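Local coordinates for DUF3863 domain-containing protein (PDB 3LM3) that is of unknown function but is probably a glycoside hydrolase or deacetylase with a beta/alpha-barrel-like fold, at residues Gly70-Gly75 with Tyr102-Thr107; Phe22-Ile27 with His318-Gly323; Tyr94-Gln99 with Lys136-Gly141. All blocks are in the same frame, centred on the assembly; numbering follows the deposited sequence.

Contact 1: residues Gly70-Gly75 with Tyr102-Thr107; sequences GRLTWG and YGDEVT
Thr-73 pairs with Glu-105, Trp-74 with Val-106 and Gly-75 with Thr-107, the parallel register of two neighbouring strands in a barrel-like beta/alpha fold. The axes run 19° apart. Glu-105 N donates to Leu-72 O, Trp-74 N to Glu-105 O (2.8 Å) and Thr-107 N to Trp-74 O. Helix 86-102 makes the crossover between the strands. Just ahead of them, Asp-104 uses both carboxylate oxygens: OD1 accepts Leu-72 N at 2.9 Å, and OD2 accepts the indole NE1 of Trp-74, also at 2.9 Å. Each donor stands out of the carboxylate plane, which is turned 62° from the indole. Trp-74 CG lies beside its own backbone N (chi1 -64°), which sets the indole on the side of Asp-104. Leu-72 CD1 sits over one indole face, offset toward the rim. On the sheet face opposite Trp-74, Thr-73 OG1 donates to the anti lone pair of Glu-105 OE1 at 2.7 Å, and the methyls Thr-73 CG2 and Thr-107 CG2 meet at 3.6 Å. In the second shell, Arg-60 forms a salt bridge with Asp-104 OD1, which probably steadies the negative charge. The start of helix 322-332 hydrogen-bonds the other pair, Phe-322 N with Thr-73 OG1 and Gly-323 N with Glu-105 OE1.

Contact 2: residues Phe22-Ile27 with His318-Gly323; sequences FVTLCI and HFVTFG
Phe-22 lies opposite His-318 and Val-23 opposite Phe-319 in parallel register, with strand axes 4.7 Å apart at closest and 28° from parallel, as between neighbouring strands of the barrel-like beta/alpha sheet. Two backbone bonds carry the pairing: Val-23 N to His-318 O at 2.9 Å and Val-320 N to Val-23 O at 3.0 Å. Beyond Val-320 the chain turns into helix 322-332, with Thr-321 as N-cap and its OG1 hydrogen-bonded to Glu-324 N. Strand 21-29 also pairs in parallel with strand 73-76, Leu-25 being backbone-bonded to Thr-73.

The side chains of Val-23 and Phe-319 share one face of the sheet, toward helix 296-313. They lie side by side, and Val-23 CB sits over the phenyl face in a CH-pi contact, 3.9 Å from the ring centroid. On the other face Phe-22 CD1 touches both His-318 CB and Val-320 CG2.

The Phe-322 ring returns from the first turn of the helix and crosses the Thr-24 side chain at about a right angle. Thr-24 CB makes a CH-pi contact with its face, while OG1, set between backbone N and carbonyl carbon (chi1 58°), stands over the ring centre and is also hydrogen-bonded to Trp-281 NE1. The ring edge faces the strand backbone, meeting Leu-25 C and Cys-26 N in plane. An alanine in place of Phe-322 would probably open a gap between helix and strand, leaving Thr-24 and Cys-26 without their aromatic neighbour. CE1 of Phe-322 also comes within 3.2 Å of Thr-24 O, which stands out of the ring plane on the side of OG1, and within 3.8 Å of Cys-26 CB on the opposite side.

Contact 3: residues Tyr94-Gln99 with Lys136-Gly141; sequences YVVECQ and KMVGNG
Val-96 packs against Met-137 and Val-138 in a small apolar helix-to-helix contact on the outside of the beta/alpha fold, between the middle of helix 86-102 and the last turn of helix 120-138. It buries 238 Å² in all, and no hydrogen bond crosses it. Val-96 carries most of the packing on its side: its CB points at the other helix, and the CG2 methyl reaches both the CG of Met-137, a selenomethionine, and the backbone O of the same residue, each at 3.6 Å. The two side chains slide past each other in opposite directions. Met-137 has two conformers; in the one described the chain bends at chi3, and its CE contacts, 3.7 Å from Val-96 CG2 and 4.0 Å from Val-95 CG1, are therefore tentative. The layer below is strand 105-108, where Val-106 touches Val-95, Gln-99, Met-137 and Val-138 and so joins both helices to the sheet. Gly-139, with phi 85°, ends helix 120-138 directly after Val-138. Gln-99 crosses Val-138 at about a right angle: CG is anti to the backbone N (chi1 -172°), the chain bends at chi2, and the amide lies beside the valine, with OE1 3.5 Å from Val-138 CG1.

How the contacts relate
All three contacts belong to one beta/alpha domain: contacts 1 and 2 lie within its parallel sheet and contact 3 in the helical layer outside it. The two segments of contact 2, 22-27 and 318-323, come first and last along the chain, with 290 residues between them; contacts 1 and 3 fall within that span and alternate with each other. Contacts 1 and 2 are centred about 8 Å apart and touch, since strands 73-76 and 21-29 are neighbours: Thr-73 N to Leu-25 O is 2.9 Å. Contact 3 lies about 10 Å from contact 1, centre to centre; Trp-74 packs on Val-95, and helix 86-102 leads directly into strand 105-108. Sheet pairing thus brings together segments far apart in sequence.

Contact 1: residues Gly70-Gly75 with Tyr102-Thr107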
loop_
_atom_site.group_PDB
_atom_site.type_symbol
_atom_site.label_atom_id
_atom_site.label_comp_id
_atom_site.label_asym_id
_atom_site.label_seq_id
_atom_site.Cartn_x
_atom_site.Cartn_y
_atom_site.Cartn_z
ATOM N N GLY A 70 9.647 -7.470 16.294
ATOM C CA GLY A 70 8.763 -6.734 15.379
ATOM C C GLY A 70 8.500 -5.315 15.815
ATOM O O GLY A 70 8.368 -4.992 17.015
ATOM N N ARG A 71 8.427 -4.431 14.818
ATOM C CA ARG A 71 7.965 -3.068 15.052
ATOM C C ARG A 71 7.107 -2.630 13.892
ATOM O O ARG A 71 7.109 -3.255 12.811
ATOM C CB ARG A 71 9.121 -2.109 15.303
ATOM C CG ARG A 71 10.114 -2.069 14.182
ATOM C CD ARG A 71 11.185 -3.166 14.359
ATOM N NE ARG A 71 12.293 -2.958 13.457
ATOM C CZ ARG A 71 13.297 -3.812 13.294
ATOM N NH1 ARG A 71 13.358 -4.923 14.016
ATOM N NH2 ARG A 71 14.249 -3.544 12.416
ATOM N N LEU A 72 6.317 -1.596 14.150
ATOM C CA LEU A 72 5.291 -1.145 13.222
ATOM C C LEU A 72 5.217 0.375 13.216
ATOM O O LEU A 72 5.857 1.062 14.011
ATOM C CB LEU A 72 3.961 -1.781 13.591
ATOM C CG LEU A 72 3.364 -1.518 14.974
ATOM C CD1 LEU A 72 2.825 -0.091 15.144
ATOM C CD2 LEU A 72 2.272 -2.584 15.293
ATOM N N THR A 73 4.430 0.913 12.293
ATOM C CA THR A 73 4.174 2.327 12.181
ATOM C C THR A 73 2.826 2.667 12.762
ATOM O O THR A 73 1.811 2.137 12.303
ATOM C CB THR A 73 4.217 2.740 10.709
ATOM O OG1 THR A 73 5.514 2.436 10.171
ATOM C CG2 THR A 73 3.913 4.216 10.500
ATOM N N TRP A 74 2.807 3.574 13.729
ATOM C CA TRP A 74 1.566 4.172 14.226
ATOM C C TRP A 74 1.287 5.396 13.396
ATOM O O TRP A 74 2.126 6.297 13.305
ATOM C CB TRP A 74 1.753 4.579 15.676
ATOM C CG TRP A 74 2.013 3.444 16.621
ATOM C CD1 TRP A 74 3.237 3.049 17.115
ATOM C CD2 TRP A 74 1.040 2.571 17.231
ATOM N NE1 TRP A 74 3.069 1.997 17.980
ATOM C CE2 TRP A 74 1.730 1.688 18.066
ATOM C CE3 TRP A 74 -0.365 2.450 17.127
ATOM C CZ2 TRP A 74 1.085 0.704 18.818
ATOM C CZ3 TRP A 74 -1.006 1.481 17.882
ATOM C CH2 TRP A 74 -0.292 0.613 18.718
ATOM N N GLY A 75 0.123 5.461 12.789
ATOM C CA GLY A 75 -0.241 6.589 11.975
ATOM C C GLY A 75 -1.458 7.293 12.539
ATOM O O GLY A 75 -2.499 6.661 12.752
ATOM N N TYR A 102 10.065 -0.428 21.513
ATOM C CA TYR A 102 10.121 -1.327 20.367
ATOM C C TYR A 102 10.791 -0.724 19.152
ATOM O O TYR A 102 11.104 -1.443 18.185
ATOM C CB TYR A 102 8.685 -1.746 19.933
ATOM C CG TYR A 102 7.872 -2.418 20.987
ATOM C CD1 TYR A 102 8.193 -3.673 21.451
ATOM C CD2 TYR A 102 6.781 -1.775 21.538
ATOM C CE1 TYR A 102 7.417 -4.271 22.435
ATOM C CE2 TYR A 102 6.009 -2.362 22.505
ATOM C CZ TYR A 102 6.329 -3.612 22.965
ATOM O OH TYR A 102 5.600 -4.219 23.977
ATOM N N GLY A 103 10.933 0.595 19.134
ATOM C CA GLY A 103 11.383 1.272 17.926
ATOM C C GLY A 103 10.258 1.381 16.899
ATOM O O GLY A 103 10.509 1.507 15.683
ATOM N N ASP A 104 9.009 1.367 17.362
ATOM C CA ASP A 104 7.893 1.654 16.455
ATOM C C ASP A 104 8.089 3.070 15.902
ATOM O O ASP A 104 8.672 3.922 16.558
ATOM C CB ASP A 104 6.530 1.572 17.149
ATOM C CG ASP A 104 6.111 0.154 17.517
ATOM O OD1 ASP A 104 6.675 -0.808 16.941
ATOM O OD2 ASP A 104 5.192 0.074 18.370
ATOM N N GLU A 105 7.553 3.302 14.712
ATOM C CA GLU A 105 7.518 4.613 14.078
ATOM C C GLU A 105 6.210 5.314 14.484
ATOM O O GLU A 105 5.183 4.663 14.687
ATOM C CB GLU A 105 7.598 4.428 12.551
ATOM C CG GLU A 105 7.500 5.653 11.699
ATOM C CD GLU A 105 7.832 5.386 10.258
ATOM O OE1 GLU A 105 7.326 4.400 9.690
ATOM O OE2 GLU A 105 8.614 6.164 9.663
ATOM N N VAL A 106 6.240 6.643 14.542
ATOM C CA VAL A 106 5.073 7.455 14.825
ATOM C C VAL A 106 4.973 8.509 13.751
ATOM O O VAL A 106 5.904 9.312 13.554
ATOM C CB VAL A 106 5.205 8.142 16.191
ATOM C CG1 VAL A 106 3.882 8.937 16.531
ATOM C CG2 VAL A 106 5.528 7.097 17.299
ATOM N N THR A 107 3.877 8.485 13.002
ATOM C CA THR A 107 3.754 9.433 11.912
ATOM C C THR A 107 2.324 9.824 11.612
ATOM O O THR A 107 1.386 9.475 12.326
ATOM C CB THR A 107 4.483 8.906 10.622
ATOM O OG1 THR A 107 4.707 10.021 9.749
ATOM C CG2 THR A 107 3.670 7.781 9.920
HETATM O O HOH W 1 10.683 -4.326 18.487
#

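Contact 2: residues Phe22-Ile27 with His318-Gly323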
loop_
_atom_site.group_PDB
_atom_site.type_symbol
_atom_site.label_atom_id
_atom_site.label_comp_id
_atom_site.label_asym_id
_atom_site.label_seq_id
_atom_site.Cartn_x
_atom_site.Cartn_y
_atom_site.Cartn_z
ATOM N N PHE A 22 10.153 -8.924 4.233
ATOM C CA PHE A 22 9.727 -7.852 5.104
ATOM C C PHE A 22 8.215 -7.740 5.134
ATOM O O PHE A 22 7.568 -7.853 4.099
ATOM C CB PHE A 22 10.242 -6.524 4.599
ATOM C CG PHE A 22 11.740 -6.445 4.567
ATOM C CD1 PHE A 22 12.431 -6.038 5.684
ATOM C CD2 PHE A 22 12.455 -6.816 3.445
ATOM C CE1 PHE A 22 13.820 -5.993 5.666
ATOM C CE2 PHE A 22 13.856 -6.816 3.436
ATOM C CZ PHE A 22 14.527 -6.364 4.558
ATOM N N VAL A 23 7.689 -7.484 6.337
ATOM C CA VAL A 23 6.299 -7.053 6.515
ATOM C C VAL A 23 6.331 -5.684 7.177
ATOM O O VAL A 23 6.950 -5.527 8.240
ATOM C CB VAL A 23 5.467 -8.009 7.384
ATOM C CG1 VAL A 23 4.084 -7.405 7.714
ATOM C CG2 VAL A 23 5.323 -9.381 6.724
ATOM N N THR A 24 5.654 -4.721 6.570
ATOM C CA THR A 24 5.483 -3.404 7.161
ATOM C C THR A 24 4.017 -3.216 7.509
ATOM O O THR A 24 3.171 -3.138 6.609
ATOM C CB THR A 24 5.965 -2.290 6.244
ATOM O OG1 THR A 24 5.274 -2.322 4.987
ATOM C CG2 THR A 24 7.470 -2.382 5.969
ATOM N N LEU A 25 3.707 -3.141 8.800
ATOM C CA LEU A 25 2.370 -2.882 9.298
ATOM C C LEU A 25 2.263 -1.466 9.815
ATOM O O LEU A 25 3.177 -0.951 10.469
ATOM C CB LEU A 25 2.044 -3.808 10.472
ATOM C CG LEU A 25 0.755 -3.525 11.250
ATOM C CD1 LEU A 25 -0.479 -3.733 10.378
ATOM C CD2 LEU A 25 0.684 -4.406 12.523
ATOM N N CYS A 26 1.145 -0.839 9.527
ATOM C CA CYS A 26 0.732 0.404 10.169
ATOM C C CYS A 26 -0.601 0.195 10.882
ATOM O O CYS A 26 -1.515 -0.445 10.338
ATOM C CB CYS A 26 0.576 1.513 9.149
ATOM S SG CYS A 26 -0.256 3.018 9.754
ATOM N N ILE A 27 -0.678 0.693 12.110
ATOM C CA ILE A 27 -1.944 0.792 12.850
ATOM C C ILE A 27 -2.378 2.258 12.842
ATOM O O ILE A 27 -1.579 3.145 13.247
ATOM C CB ILE A 27 -1.835 0.243 14.305
ATOM C CG1 ILE A 27 -1.494 -1.241 14.278
ATOM C CG2 ILE A 27 -3.160 0.487 15.065
ATOM C CD1 ILE A 27 -1.249 -1.827 15.622
ATOM N N HIS A 318 11.258 -10.149 8.564
ATOM C CA HIS A 318 11.446 -8.995 9.426
ATOM C C HIS A 318 10.190 -8.144 9.414
ATOM O O HIS A 318 9.762 -7.688 8.335
ATOM C CB HIS A 318 12.617 -8.154 8.930
ATOM C CG HIS A 318 13.905 -8.899 8.911
ATOM N ND1 HIS A 318 14.628 -9.133 10.057
ATOM C CD2 HIS A 318 14.600 -9.467 7.895
ATOM C CE1 HIS A 318 15.725 -9.809 9.741
ATOM N NE2 HIS A 318 15.734 -10.033 8.441
ATOM N N PHE A 319 9.604 -7.923 10.586
ATOM C CA PHE A 319 8.488 -7.026 10.771
ATOM C C PHE A 319 9.082 -5.677 11.179
ATOM O O PHE A 319 9.571 -5.515 12.294
ATOM C CB PHE A 319 7.508 -7.536 11.836
ATOM C CG PHE A 319 6.626 -8.685 11.350
ATOM C CD1 PHE A 319 7.120 -9.972 11.158
ATOM C CD2 PHE A 319 5.309 -8.445 11.032
ATOM C CE1 PHE A 319 6.255 -10.998 10.699
ATOM C CE2 PHE A 319 4.469 -9.460 10.588
ATOM C CZ PHE A 319 4.962 -10.725 10.408
ATOM N N VAL A 320 9.043 -4.743 10.232
ATOM C CA VAL A 320 9.707 -3.440 10.387
ATOM C C VAL A 320 8.742 -2.317 10.048
ATOM O O VAL A 320 7.659 -2.537 9.506
ATOM C CB VAL A 320 10.990 -3.352 9.516
ATOM C CG1 VAL A 320 11.938 -4.521 9.857
ATOM C CG2 VAL A 320 10.669 -3.354 8.041
ATOM N N THR A 321 9.139 -1.097 10.390
ATOM C CA THR A 321 8.300 0.054 10.114
ATOM C C THR A 321 8.278 0.380 8.612
ATOM O O THR A 321 9.199 0.005 7.876
ATOM C CB THR A 321 8.717 1.295 10.910
ATOM O OG1 THR A 321 9.889 1.863 10.307
ATOM C CG2 THR A 321 8.979 0.975 12.377
ATOM N N PHE A 322 7.226 1.064 8.152
ATOM C CA PHE A 322 7.193 1.546 6.760
ATOM C C PHE A 322 8.430 2.347 6.444
ATOM O O PHE A 322 9.055 2.156 5.411
ATOM C CB PHE A 322 5.904 2.355 6.488
ATOM C CG PHE A 322 4.727 1.520 6.009
ATOM C CD1 PHE A 322 3.941 0.833 6.906
ATOM C CD2 PHE A 322 4.424 1.431 4.657
ATOM C CE1 PHE A 322 2.854 0.075 6.480
ATOM C CE2 PHE A 322 3.335 0.673 4.217
ATOM C CZ PHE A 322 2.557 -0.012 5.131
ATOM N N GLY A 323 8.776 3.296 7.322
ATOM C CA GLY A 323 9.918 4.147 7.091
ATOM C C GLY A 323 11.226 3.371 7.022
ATOM O O GLY A 323 12.095 3.657 6.181
#

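Contact 3: residues Tyr94-Gln99 with Lys136-Gly141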
loop_
_atom_site.group_PDB
_atom_site.type_symbol
_atom_site.label_atom_id
_atom_site.label_comp_id
_atom_site.label_asym_id
_atom_site.label_seq_id
_atom_site.Cartn_x
_atom_site.Cartn_y
_atom_site.Cartn_z
ATOM N N TYR A 94 0.919 6.032 25.196
ATOM C CA TYR A 94 1.274 4.636 24.989
ATOM C C TYR A 94 2.096 4.461 23.723
ATOM O O TYR A 94 3.087 3.729 23.686
ATOM C CB TYR A 94 0.003 3.778 24.905
ATOM C CG TYR A 94 0.263 2.340 24.508
ATOM C CD1 TYR A 94 0.828 1.453 25.401
ATOM C CD2 TYR A 94 -0.005 1.883 23.244
ATOM C CE1 TYR A 94 1.091 0.151 25.041
ATOM C CE2 TYR A 94 0.243 0.589 22.887
ATOM C CZ TYR A 94 0.802 -0.268 23.784
ATOM O OH TYR A 94 1.079 -1.576 23.418
ATOM N N VAL A 95 1.712 5.145 22.667
ATOM C CA VAL A 95 2.447 5.070 21.426
ATOM C C VAL A 95 3.883 5.622 21.580
ATOM O O VAL A 95 4.845 5.075 21.028
ATOM C CB VAL A 95 1.676 5.782 20.287
ATOM C CG1 VAL A 95 2.580 6.033 19.126
ATOM C CG2 VAL A 95 0.475 4.923 19.868
ATOM N N VAL A 96 4.058 6.687 22.373
ATOM C CA VAL A 96 5.407 7.184 22.661
ATOM C C VAL A 96 6.235 6.115 23.416
ATOM O O VAL A 96 7.411 5.879 23.105
ATOM C CB VAL A 96 5.372 8.492 23.430
ATOM C CG1 VAL A 96 6.797 8.894 23.882
ATOM C CG2 VAL A 96 4.756 9.619 22.564
ATOM N N GLU A 97 5.614 5.460 24.387
ATOM C CA GLU A 97 6.249 4.338 25.107
ATOM C C GLU A 97 6.658 3.263 24.115
ATOM O O GLU A 97 7.701 2.655 24.262
ATOM C CB GLU A 97 5.305 3.772 26.154
ATOM C CG GLU A 97 5.082 4.679 27.368
ATOM C CD GLU A 97 3.875 4.332 28.263
ATOM O OE1 GLU A 97 3.112 3.385 28.006
ATOM O OE2 GLU A 97 3.672 5.057 29.265
ATOM N N CYS A 98 5.816 2.990 23.117
ATOM C CA CYS A 98 6.140 1.966 22.095
ATOM C C CYS A 98 7.302 2.375 21.182
ATOM O O CYS A 98 8.114 1.549 20.772
ATOM C CB CYS A 98 4.905 1.685 21.240
ATOM S SG CYS A 98 3.601 0.780 22.087
ATOM N N GLN A 99 7.374 3.654 20.846
ATOM C CA GLN A 99 8.490 4.155 20.067
ATOM C C GLN A 99 9.796 3.853 20.830
ATOM O O GLN A 99 10.766 3.366 20.251
ATOM C CB GLN A 99 8.308 5.646 19.783
ATOM C CG GLN A 99 9.302 6.250 18.832
ATOM C CD GLN A 99 10.680 6.443 19.421
ATOM O OE1 GLN A 99 10.822 6.778 20.603
ATOM N NE2 GLN A 99 11.707 6.300 18.580
ATOM N N LYS A 136 7.588 16.750 18.818
ATOM C CA LYS A 136 7.492 17.232 20.195
ATOM C C LYS A 136 6.894 16.196 21.117
ATOM O O LYS A 136 7.306 16.071 22.267
ATOM C CB LYS A 136 6.721 18.542 20.265
ATOM C CG LYS A 136 7.525 19.751 19.755
HETATM N N MSE A 137 5.942 15.413 20.614
HETATM C CA MSE A 137 5.254 14.323 21.333
HETATM C C MSE A 137 6.254 13.262 21.768
HETATM O O MSE A 137 6.286 12.814 22.910
HETATM C CB MSE A 137 4.184 13.704 20.384
HETATM C CG MSE A 137 3.395 12.488 20.857
HETATM SE SE MSE A 137 2.192 11.834 19.441
HETATM C CE MSE A 137 2.240 9.938 19.884
ATOM N N VAL A 138 7.038 12.803 20.798
ATOM C CA VAL A 138 7.987 11.712 21.042
ATOM C C VAL A 138 9.197 12.257 21.795
ATOM O O VAL A 138 9.750 11.579 22.662
ATOM C CB VAL A 138 8.409 11.006 19.743
ATOM C CG1 VAL A 138 9.569 9.981 20.003
ATOM C CG2 VAL A 138 7.206 10.330 19.125
ATOM N N GLY A 139 9.593 13.476 21.442
ATOM C CA GLY A 139 10.648 14.182 22.094
ATOM C C GLY A 139 11.993 13.784 21.528
ATOM O O GLY A 139 12.130 12.922 20.648
ATOM N N ASN A 140 12.984 14.503 22.011
ATOM C CA ASN A 140 14.384 14.285 21.741
ATOM C C ASN A 140 14.747 14.198 20.254
ATOM O O ASN A 140 15.620 13.470 19.809
ATOM C CB ASN A 140 14.851 13.161 22.646
ATOM C CG ASN A 140 14.662 13.540 24.121
ATOM O OD1 ASN A 140 15.292 14.482 24.587
ATOM N ND2 ASN A 140 13.737 12.873 24.823
ATOM N N GLY A 141 14.094 15.080 19.513
ATOM C CA GLY A 141 14.404 15.325 18.105
ATOM C C GLY A 141 13.855 14.316 17.129
ATOM O O GLY A 141 14.211 14.352 15.970
#